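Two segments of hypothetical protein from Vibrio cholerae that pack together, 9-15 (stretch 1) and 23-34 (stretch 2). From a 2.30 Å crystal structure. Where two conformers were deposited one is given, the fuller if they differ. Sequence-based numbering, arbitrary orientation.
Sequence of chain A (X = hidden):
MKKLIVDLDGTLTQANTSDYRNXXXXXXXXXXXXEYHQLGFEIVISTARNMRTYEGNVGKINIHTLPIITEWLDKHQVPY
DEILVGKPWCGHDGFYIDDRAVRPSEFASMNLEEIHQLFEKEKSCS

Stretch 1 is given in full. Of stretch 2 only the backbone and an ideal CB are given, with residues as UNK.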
# COMPACT_ATOMS: atom_id res chain seq x y z
N ASP A 9 2.58 16.51 -10.25
CA ASP A 9 3.59 17.54 -10.40
C ASP A 9 4.35 17.42 -11.73
O ASP A 9 5.01 16.42 -11.99
CB ASP A 9 4.59 17.50 -9.23
CG ASP A 9 3.93 17.75 -7.87
OD1 ASP A 9 3.32 18.81 -7.69
OD2 ASP A 9 3.96 16.94 -6.93
N GLY A 10 4.25 18.45 -12.56
CA GLY A 10 4.90 18.44 -13.86
C GLY A 10 3.99 17.97 -14.98
O GLY A 10 4.29 18.20 -16.15
N THR A 11 2.88 17.32 -14.63
CA THR A 11 1.92 16.83 -15.61
C THR A 11 0.69 17.70 -15.58
O THR A 11 0.28 18.23 -16.61
CB THR A 11 1.54 15.36 -15.30
OG1 THR A 11 2.63 14.52 -15.64
CG2 THR A 11 0.41 14.86 -16.23
N LEU A 12 0.11 17.85 -14.39
CA LEU A 12 -1.02 18.76 -14.22
C LEU A 12 -0.56 20.15 -13.76
O LEU A 12 -1.33 21.11 -13.82
CB LEU A 12 -2.03 18.16 -13.24
CG LEU A 12 -3.17 17.30 -13.79
CD1 LEU A 12 -2.88 16.74 -15.17
CD2 LEU A 12 -3.52 16.17 -12.83
N THR A 13 0.71 20.26 -13.33
CA THR A 13 1.28 21.52 -12.85
C THR A 13 2.52 21.94 -13.65
O THR A 13 3.21 21.10 -14.23
CB THR A 13 1.61 21.48 -11.30
OG1 THR A 13 2.92 20.95 -11.09
CG2 THR A 13 0.69 20.53 -10.51
N GLN A 14 2.79 23.25 -13.66
CA GLN A 14 3.96 23.80 -14.32
C GLN A 14 5.19 23.74 -13.43
O GLN A 14 6.28 24.17 -13.83
CB GLN A 14 3.70 25.25 -14.73
CG GLN A 14 2.61 25.40 -15.79
CD GLN A 14 2.38 26.83 -16.22
OE1 GLN A 14 3.24 27.69 -16.07
NE2 GLN A 14 1.20 27.09 -16.76
N ALA A 15 5.00 23.23 -12.21
CA ALA A 15 6.08 23.10 -11.24
C ALA A 15 6.93 24.36 -11.08
O ALA A 15 8.14 24.28 -10.96
CB ALA A 15 6.98 21.90 -11.59
N UNK A 23 0.65 26.54 -6.91
CA UNK A 23 1.32 26.23 -8.20
C UNK A 23 0.39 26.40 -9.47
O UNK A 23 -0.82 26.23 -9.47
CB UNK A 23 1.84 24.79 -8.15
N UNK A 24 1.00 26.87 -10.60
CA UNK A 24 0.21 27.10 -11.80
C UNK A 24 -0.11 25.77 -12.53
O UNK A 24 0.67 24.86 -12.53
CB UNK A 24 0.96 28.05 -12.73
N UNK A 25 -1.39 25.83 -12.95
CA UNK A 25 -1.95 24.77 -13.81
C UNK A 25 -1.39 24.74 -15.26
O UNK A 25 -1.19 25.77 -15.88
CB UNK A 25 -3.47 24.94 -13.87
N UNK A 26 -1.19 23.50 -15.77
CA UNK A 26 -1.06 23.17 -17.18
C UNK A 26 -2.42 22.95 -17.79
O UNK A 26 -3.01 21.89 -17.67
CB UNK A 26 -0.18 21.93 -17.37
N UNK A 27 -2.94 24.07 -18.30
CA UNK A 27 -4.32 24.16 -18.80
C UNK A 27 -4.65 23.27 -20.00
O UNK A 27 -5.74 22.70 -20.07
CB UNK A 27 -4.61 25.61 -19.18
N UNK A 28 -3.73 23.16 -20.95
CA UNK A 28 -3.94 22.27 -22.09
C UNK A 28 -4.07 20.80 -21.65
O UNK A 28 -4.94 20.07 -22.14
CB UNK A 28 -2.79 22.42 -23.09
N UNK A 29 -3.23 20.37 -20.70
CA UNK A 29 -3.26 18.99 -20.21
C UNK A 29 -4.57 18.68 -19.49
O UNK A 29 -5.20 17.66 -19.77
CB UNK A 29 -2.08 18.74 -19.27
N UNK A 30 -4.96 19.57 -18.57
CA UNK A 30 -6.23 19.43 -17.85
C UNK A 30 -7.46 19.40 -18.78
O UNK A 30 -8.36 18.57 -18.61
CB UNK A 30 -6.38 20.58 -16.85
N UNK A 31 -7.48 20.30 -19.77
CA UNK A 31 -8.56 20.33 -20.75
C UNK A 31 -8.66 18.99 -21.51
O UNK A 31 -9.77 18.49 -21.78
CB UNK A 31 -8.34 21.48 -21.73
N UNK A 32 -7.51 18.40 -21.81
CA UNK A 32 -7.51 17.09 -22.45
C UNK A 32 -8.08 16.00 -21.51
O UNK A 32 -8.79 15.11 -21.97
CB UNK A 32 -6.09 16.73 -22.88
N UNK A 33 -7.81 16.10 -20.21
CA UNK A 33 -8.40 15.20 -19.22
C UNK A 33 -9.93 15.25 -19.26
O UNK A 33 -10.59 14.23 -19.15
CB UNK A 33 -7.90 15.56 -17.82
N UNK A 34 -10.47 16.46 -19.43
CA UNK A 34 -11.93 16.66 -19.55
C UNK A 34 -12.53 15.94 -20.77
O UNK A 34 -13.62 15.35 -20.68
CB UNK A 34 -12.24 18.16 -19.64

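Position 23 points its CB toward stretch 1. The ideal CB lies 4.6 Å from T13 CB, so an aliphatic side chain of modest size would suit. The residue is V23. Its CG1 meets T13 CB at 3.8 Å, and its CG2 lies 4.1 Å from A15 CA.

Position 24 points sideways, with the ideal CB 4.0 Å from Q14 CD. Its carbonyl accepts a hydrogen bond from Q14, N to O 2.9 Å, whatever the side chain. Polar or apolar residues could lie along the glutamine. The residue is L24, whose CB packs against Q14 CD at 3.9 Å.

Position 25 points away from stretch 1. Its backbone forms a single bridge with T13, CA to CA 4.7 Å. Its N gives no hydrogen bond to stretch 1, and phi is -70°, so proline is allowed among many others. It is P25. Its O accepts a hydrogen bond from Q14 NE2 at 2.9 Å.

Position 26 points sideways, just before the helix. Its N donates to L12 O at 3.1 Å. The ideal CB is 3.8 Å from both T11 O and L12 O, and G10 O lies farther along. A row of carbonyls favours a donor, and a long one could reach the last; lysine or arginine would fit, and a shorter polar residue is possible. The residue is R26. Its NH1 bonds to G10 O at 3.1 Å.

Positions 27 and 28 begin the helix with nothing of stretch 1 near their CB atoms. They are L27 and D28; D28 OD1 takes a weak hydrogen bond from the N of position 29, at 2.8 Å.

Position 29 points toward stretch 1. T11 O is 3.6 Å from the ideal CB and L12 CD1 is 4.6 Å from it. Space is short, so a small or beta-branched apolar residue suits. V29 has CG1 at 3.5 Å from L12 CD1 and 3.3 Å from T11 O.

Position 30 points sideways, with L12 CD1 5.5 Å from the ideal CB. A longer aliphatic chain could reach the leucine. I30 does: its CG1 lies 4.3 Å from L12 CG.

Positions 31, 32 and 34 are out of reach, so stretch 1 sets no preference. They are E31, Q32 and R34. R34 NH1 forms a salt bridge with E31 OE1 at 2.7 Å.

Position 33 points toward stretch 1 from a distance. A large apolar side chain could span the gap. L33 CD2 reaches L12 CD1 at 4.1 Å.

Stretch 2 (23-34) VLPRLDVIEQLR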
# COMPACT_ATOMS: atom_id res chain seq x y z
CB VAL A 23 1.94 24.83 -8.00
CG1 VAL A 23 0.95 23.73 -8.28
CG2 VAL A 23 3.17 24.63 -8.87
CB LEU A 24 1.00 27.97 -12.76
CG LEU A 24 1.25 29.41 -12.29
CD1 LEU A 24 2.13 30.23 -13.24
CD2 LEU A 24 -0.05 30.20 -12.14
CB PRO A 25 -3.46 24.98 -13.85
CG PRO A 25 -3.67 26.47 -13.54
CD PRO A 25 -2.41 26.84 -12.72
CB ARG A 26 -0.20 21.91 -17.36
CG ARG A 26 1.25 22.10 -17.08
CD ARG A 26 2.10 20.94 -17.62
NE ARG A 26 2.19 20.99 -19.08
CZ ARG A 26 3.03 20.13 -19.68
NH1 ARG A 26 3.75 19.29 -18.95
NH2 ARG A 26 3.11 20.11 -21.01
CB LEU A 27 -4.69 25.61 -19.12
CG LEU A 27 -4.75 26.63 -17.97
CD1 LEU A 27 -4.76 28.06 -18.53
CD2 LEU A 27 -5.93 26.39 -17.01
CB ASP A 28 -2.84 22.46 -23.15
CG ASP A 28 -1.43 22.24 -22.60
OD1 ASP A 28 -1.24 22.16 -21.37
OD2 ASP A 28 -0.43 22.14 -23.33
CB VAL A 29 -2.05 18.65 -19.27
CG1 VAL A 29 -2.27 17.32 -18.57
CG2 VAL A 29 -0.72 18.63 -20.05
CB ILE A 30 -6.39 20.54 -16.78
CG1 ILE A 30 -5.22 20.51 -15.79
CG2 ILE A 30 -7.72 20.38 -16.04
CD1 ILE A 30 -5.30 21.62 -14.75
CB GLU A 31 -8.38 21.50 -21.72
CG GLU A 31 -9.54 21.72 -22.71
CD GLU A 31 -10.87 22.07 -22.04
OE1 GLU A 31 -10.87 22.66 -20.94
OE2 GLU A 31 -11.93 21.76 -22.62
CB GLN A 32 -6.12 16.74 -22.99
CG GLN A 32 -6.12 15.56 -23.95
CD GLN A 32 -6.51 15.92 -25.38
OE1 GLN A 32 -7.59 16.46 -25.62
NE2 GLN A 32 -5.64 15.62 -26.33
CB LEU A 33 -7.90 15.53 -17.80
CG LEU A 33 -7.40 14.45 -16.84
CD1 LEU A 33 -6.52 13.45 -17.56
CD2 LEU A 33 -6.63 15.12 -15.71
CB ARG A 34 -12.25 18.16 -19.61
CG ARG A 34 -12.06 18.92 -18.31
CD ARG A 34 -12.96 20.14 -18.17
NE ARG A 34 -12.56 20.98 -17.04
CZ ARG A 34 -11.78 22.06 -17.13
NH1 ARG A 34 -11.30 22.45 -18.30
NH2 ARG A 34 -11.48 22.74 -16.04
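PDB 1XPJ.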